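Local coordinates for protein Mypaa.01249.c (Mycobacterium paratuberculosis, PDB 3RD5) that is of uncertain specific function but probably works as an oxidoreductase of the short-chain dehydrogenase/reductase family, whose Rossmann-type domain usually binds a nicotinamide cofactor, at residues G29-R34 / F230-T235; N115-F120 / E150-R155. All blocks are in the same frame, centred on the assembly; numbering follows the deposited sequence.

Contact 1 of 2, residues G29-R34 / F230-T235; sequences GAVTAR and FGARQT
Val-31 and Thr-32 receive Ala-232 between them, a worked example of how small side chains let two helices pack closely. The apolar pairs are two: Val-31 CG1 lies 3.6 Å from Ala-232 CB, and one turn further along helix 226-240, Thr-235 CG2 meets Thr-32 CG2 at 4.1 Å, methyl to methyl, the two side chains crossing nearly at right angles. The Ala-232 methyl CB also lies against the hydroxyl oxygen Thr-32 OG1 at 3.5 Å, a van der Waals contact. The segment axes come within 8.5 Å at a crossing angle of -55°.

The polar part runs through a water. A chi1 of -56° holds Thr-32 OG1 beside its own backbone N, where it bonds to Leu-28 O in the preceding turn, and leaves CG2 anti to N, facing Thr-235. Thr-32 OG1 accepts a hydrogen bond from the water at 2.9 Å, and the water reaches Thr-235 OG1 at 2.7 Å. Nearby, Arg-34 forms a salt bridge with Asp-229, while Thr-32 and Thr-235 both rest on Ile-91 of strand 87-92.

Helix 27-38 begins within the family's glycine-rich TGxxxGxG motif, whose last glycine is probably Gly-29, consistent with a cofactor-binding turn. Chemically, the contact joins this helix to 226-240 through methyl groups and one shared water, so that two buried threonine hydroxyls are bridged without touching each other directly.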
# COMPACT_ATOMS: atom_id res chain seq x y z
N GLY A 29 4.13 8.79 4.20
CA GLY A 29 3.58 8.06 5.33
C GLY A 29 3.36 8.93 6.55
O GLY A 29 2.32 8.82 7.23
N ALA A 30 4.32 9.79 6.83
CA ALA A 30 4.24 10.65 7.99
C ALA A 30 3.04 11.58 7.91
O ALA A 30 2.32 11.75 8.90
CB ALA A 30 5.52 11.44 8.18
N VAL A 31 2.82 12.21 6.76
CA VAL A 31 1.69 13.12 6.60
C VAL A 31 0.37 12.37 6.66
O VAL A 31 -0.61 12.82 7.26
CB VAL A 31 1.80 13.96 5.32
CG1 VAL A 31 0.51 14.82 5.11
CG2 VAL A 31 3.06 14.86 5.35
N THR A 32 0.33 11.17 6.07
CA THR A 32 -0.89 10.38 6.08
C THR A 32 -1.27 10.08 7.56
O THR A 32 -2.42 10.26 7.96
CB THR A 32 -0.73 9.08 5.30
OG1 THR A 32 -0.30 9.37 3.94
CG2 THR A 32 -2.03 8.32 5.23
N ALA A 33 -0.29 9.65 8.35
CA ALA A 33 -0.49 9.40 9.78
C ALA A 33 -0.90 10.64 10.52
O ALA A 33 -1.85 10.61 11.32
CB ALA A 33 0.79 8.81 10.39
N ARG A 34 -0.19 11.74 10.27
CA ARG A 34 -0.42 13.02 10.96
C ARG A 34 -1.87 13.46 10.77
O ARG A 34 -2.55 13.89 11.73
CB ARG A 34 0.57 14.09 10.46
CG ARG A 34 0.46 15.43 11.14
CD ARG A 34 1.28 16.48 10.37
NE ARG A 34 0.57 16.92 9.15
CZ ARG A 34 1.14 17.48 8.08
NH1 ARG A 34 2.47 17.67 8.01
NH2 ARG A 34 0.37 17.88 7.09
N PHE A 230 0.84 16.77 -0.86
CA PHE A 230 0.13 16.50 -2.10
C PHE A 230 -0.06 14.99 -2.31
O PHE A 230 -1.15 14.50 -2.66
CB PHE A 230 0.85 17.12 -3.31
CG PHE A 230 0.08 16.98 -4.58
CD1 PHE A 230 -1.01 17.80 -4.86
CD2 PHE A 230 0.36 15.97 -5.48
CE1 PHE A 230 -1.73 17.63 -6.04
CE2 PHE A 230 -0.38 15.80 -6.64
CZ PHE A 230 -1.42 16.59 -6.90
N GLY A 231 0.99 14.22 -2.07
CA GLY A 231 0.88 12.79 -2.23
C GLY A 231 -0.06 12.15 -1.23
O GLY A 231 -0.88 11.27 -1.56
N ALA A 232 0.04 12.59 0.03
CA ALA A 232 -0.78 12.00 1.10
C ALA A 232 -2.24 12.27 0.86
O ALA A 232 -3.10 11.47 1.27
CB ALA A 232 -0.34 12.54 2.48
N ARG A 233 -2.56 13.41 0.26
CA ARG A 233 -3.94 13.77 -0.04
C ARG A 233 -4.69 12.65 -0.75
O ARG A 233 -5.85 12.37 -0.49
CB ARG A 233 -3.97 15.04 -0.88
CG ARG A 233 -5.36 15.55 -1.27
CD ARG A 233 -5.29 16.68 -2.30
NE ARG A 233 -4.61 17.83 -1.76
CZ ARG A 233 -4.22 18.86 -2.50
NH1 ARG A 233 -4.38 18.82 -3.81
NH2 ARG A 233 -3.60 19.89 -1.93
N GLN A 234 -3.98 12.04 -1.69
CA GLN A 234 -4.58 11.02 -2.54
C GLN A 234 -4.96 9.80 -1.70
O GLN A 234 -6.08 9.26 -1.79
CB GLN A 234 -3.64 10.66 -3.69
CG GLN A 234 -2.90 11.82 -4.39
CD GLN A 234 -3.78 12.95 -4.85
OE1 GLN A 234 -4.91 12.72 -5.34
NE2 GLN A 234 -3.25 14.20 -4.74
N THR A 235 -4.02 9.34 -0.88
CA THR A 235 -4.27 8.23 0.04
C THR A 235 -5.40 8.54 1.02
O THR A 235 -6.25 7.70 1.29
CB THR A 235 -3.01 7.88 0.82
OG1 THR A 235 -1.94 7.60 -0.08
CG2 THR A 235 -3.23 6.67 1.72
O HOH W 1 0.02 7.40 1.83

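Contact 2 of 2, residues N115-F120 / E150-R155; sequences NHLGHF and EDLNWR
Leu-117 and Leu-152 each stretch one methyl toward the other, and their torsions explain how they meet although their CA atoms, the nearest pair across the segments, are 10.7 Å apart. In Leu-117, chi1 of -62° aims the chain at the loop and CD1 lies anti to CA. Leu-152 swings CG to the far side of its backbone N (chi1 -167°) and carries CD2 outward, again anti to CA. The outcome is a methyl-to-methyl meeting, Leu-117 CD1 to Leu-152 CD2 at 4.4 Å, which is a light van der Waals touch.

The same Leu-117 methyl, CD1, also lies 4.4 Å from Asn-153 OD1. That oxygen is not left to the hydrocarbon, because it accepts a hydrogen bond from Glu-109 N. The loop keeps its shape by its own bonds: residues 151-154 form a type I turn, and Arg-155 N donates to the syn side of Asp-151 OD1 at 2.8 Å, while OD2 of the same carboxylate takes Ser-156 N.

On the helix, a wider pi-type turn spans 115-117. His-119 ND1 gives an almost straight bond (167°) to Asn-115 O at 2.9 Å; the acceptor lies in the imidazole plane, although the donor stands well above the carbonyl plane. Asn-115 O is also bonded by Asn-172 ND2. Tyr-165 and Lys-169 have the family's YxxxK spacing, and with Asn-115 beside them probably correspond to the Asn, Tyr and Lys of the catalytic tetrad in relatives.

The contact lays the loop between strand 133-137 and helix 161-185 lightly against helix 110-126, where Leu-152 and Asn-153 also touch Ile-112. Phe-108 packs against Leu-117 and Asn-153, and Leu-284 of helix 271-285 against Leu-152.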
# COMPACT_ATOMS: atom_id res chain seq x y z
N ASN A 115 7.35 -3.99 -1.81
CA ASN A 115 6.20 -3.17 -2.18
C ASN A 115 4.96 -4.02 -2.38
O ASN A 115 3.86 -3.58 -2.09
CB ASN A 115 6.52 -2.45 -3.48
CG ASN A 115 7.67 -1.45 -3.38
OD1 ASN A 115 8.16 -1.15 -2.28
ND2 ASN A 115 8.12 -0.93 -4.53
N HIS A 116 5.15 -5.23 -2.91
CA HIS A 116 4.04 -6.14 -3.14
C HIS A 116 4.00 -7.34 -2.17
O HIS A 116 3.01 -7.53 -1.45
CB HIS A 116 4.02 -6.64 -4.61
CG HIS A 116 3.03 -7.71 -4.86
ND1 HIS A 116 1.67 -7.52 -4.75
CD2 HIS A 116 3.20 -9.01 -5.19
CE1 HIS A 116 1.04 -8.67 -4.99
NE2 HIS A 116 1.96 -9.60 -5.26
N LEU A 117 5.02 -8.18 -2.17
CA LEU A 117 4.89 -9.46 -1.44
C LEU A 117 4.73 -9.31 0.05
O LEU A 117 3.93 -10.01 0.67
CB LEU A 117 6.03 -10.45 -1.79
CG LEU A 117 6.08 -10.88 -3.27
CD1 LEU A 117 7.44 -11.53 -3.65
CD2 LEU A 117 4.91 -11.82 -3.65
N GLY A 118 5.47 -8.37 0.64
CA GLY A 118 5.33 -8.19 2.09
C GLY A 118 3.93 -7.65 2.45
O GLY A 118 3.36 -8.05 3.44
N HIS A 119 3.42 -6.75 1.63
CA HIS A 119 2.05 -6.22 1.77
C HIS A 119 0.98 -7.28 1.53
O HIS A 119 -0.05 -7.32 2.20
CB HIS A 119 1.83 -5.01 0.88
CG HIS A 119 2.43 -3.74 1.42
ND1 HIS A 119 3.12 -2.85 0.62
CD2 HIS A 119 2.35 -3.17 2.65
CE1 HIS A 119 3.46 -1.79 1.37
NE2 HIS A 119 3.05 -1.99 2.62
N PHE A 120 1.22 -8.17 0.56
CA PHE A 120 0.33 -9.28 0.28
C PHE A 120 0.19 -10.17 1.52
O PHE A 120 -0.93 -10.51 1.94
CB PHE A 120 0.91 -10.08 -0.89
CG PHE A 120 0.08 -11.27 -1.30
CD1 PHE A 120 -0.92 -11.13 -2.24
CD2 PHE A 120 0.28 -12.52 -0.74
CE1 PHE A 120 -1.72 -12.20 -2.62
CE2 PHE A 120 -0.52 -13.61 -1.12
CZ PHE A 120 -1.52 -13.45 -2.04
N GLU A 150 7.10 -16.15 -14.68
CA GLU A 150 8.17 -17.16 -14.68
C GLU A 150 9.40 -16.70 -13.92
O GLU A 150 10.16 -17.54 -13.44
CB GLU A 150 8.57 -17.49 -16.13
CG GLU A 150 7.46 -18.16 -16.95
CD GLU A 150 6.26 -17.24 -17.34
OE1 GLU A 150 6.41 -15.96 -17.45
OE2 GLU A 150 5.12 -17.80 -17.53
N ASP A 151 9.59 -15.38 -13.80
CA ASP A 151 10.81 -14.86 -13.19
C ASP A 151 10.49 -13.52 -12.51
O ASP A 151 11.07 -12.46 -12.79
CB ASP A 151 11.96 -14.73 -14.20
CG ASP A 151 13.28 -14.42 -13.55
OD1 ASP A 151 13.42 -14.58 -12.32
OD2 ASP A 151 14.17 -14.00 -14.33
N LEU A 152 9.56 -13.57 -11.57
CA LEU A 152 9.10 -12.37 -10.85
C LEU A 152 10.25 -11.68 -10.11
O LEU A 152 10.25 -10.44 -9.99
CB LEU A 152 8.01 -12.76 -9.85
CG LEU A 152 7.22 -11.59 -9.26
CD1 LEU A 152 6.17 -11.03 -10.22
CD2 LEU A 152 6.55 -12.06 -7.92
N ASN A 153 11.21 -12.47 -9.62
CA ASN A 153 12.30 -11.98 -8.79
C ASN A 153 13.59 -11.67 -9.56
O ASN A 153 14.63 -11.45 -8.94
CB ASN A 153 12.54 -12.95 -7.63
CG ASN A 153 11.43 -12.89 -6.60
OD1 ASN A 153 11.15 -11.83 -6.05
ND2 ASN A 153 10.72 -14.01 -6.38
N TRP A 154 13.50 -11.55 -10.87
CA TRP A 154 14.62 -11.03 -11.71
C TRP A 154 15.88 -11.86 -11.49
O TRP A 154 16.99 -11.32 -11.43
CB TRP A 154 14.87 -9.54 -11.39
CG TRP A 154 13.73 -8.59 -11.68
CD1 TRP A 154 12.64 -8.34 -10.88
CD2 TRP A 154 13.61 -7.73 -12.82
NE1 TRP A 154 11.85 -7.38 -11.47
CE2 TRP A 154 12.42 -7.01 -12.66
CE3 TRP A 154 14.39 -7.51 -13.97
CZ2 TRP A 154 11.97 -6.07 -13.59
CZ3 TRP A 154 13.95 -6.58 -14.90
CH2 TRP A 154 12.75 -5.88 -14.71
N ARG A 155 15.72 -13.18 -11.43
CA ARG A 155 16.87 -14.07 -11.21
C ARG A 155 17.65 -14.39 -12.48
O ARG A 155 18.87 -14.67 -12.42
CB ARG A 155 16.36 -15.38 -10.60
CG ARG A 155 17.47 -16.33 -10.18
CD ARG A 155 18.32 -15.77 -9.08
NE ARG A 155 19.50 -16.61 -8.91
CZ ARG A 155 20.63 -16.49 -9.61
NH1 ARG A 155 20.77 -15.52 -10.54
NH2 ARG A 155 21.63 -17.34 -9.38

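The two contacts lie on opposite sides of the chain's centre, their own centres 25 Å apart and their nearest atoms about 10 Å apart, without touching. Contact 2 is nested along the chain inside the long loop closed by contact 1, which joins the first helix of the Rossmann-type fold to a late one, 196 residues on. Strand 18-22 leads into helix 27-38 of contact 1, and its Thr-22 is hydrogen-bonded to His-119 of the helix in contact 2. Both helices of contact 1 rest, through Thr-32 and Thr-235, on Ile-91 of the mixed sheet, whereas contact 2 sets a connecting loop on the helix that carries Asn-115, probably one of the family's active-site residues.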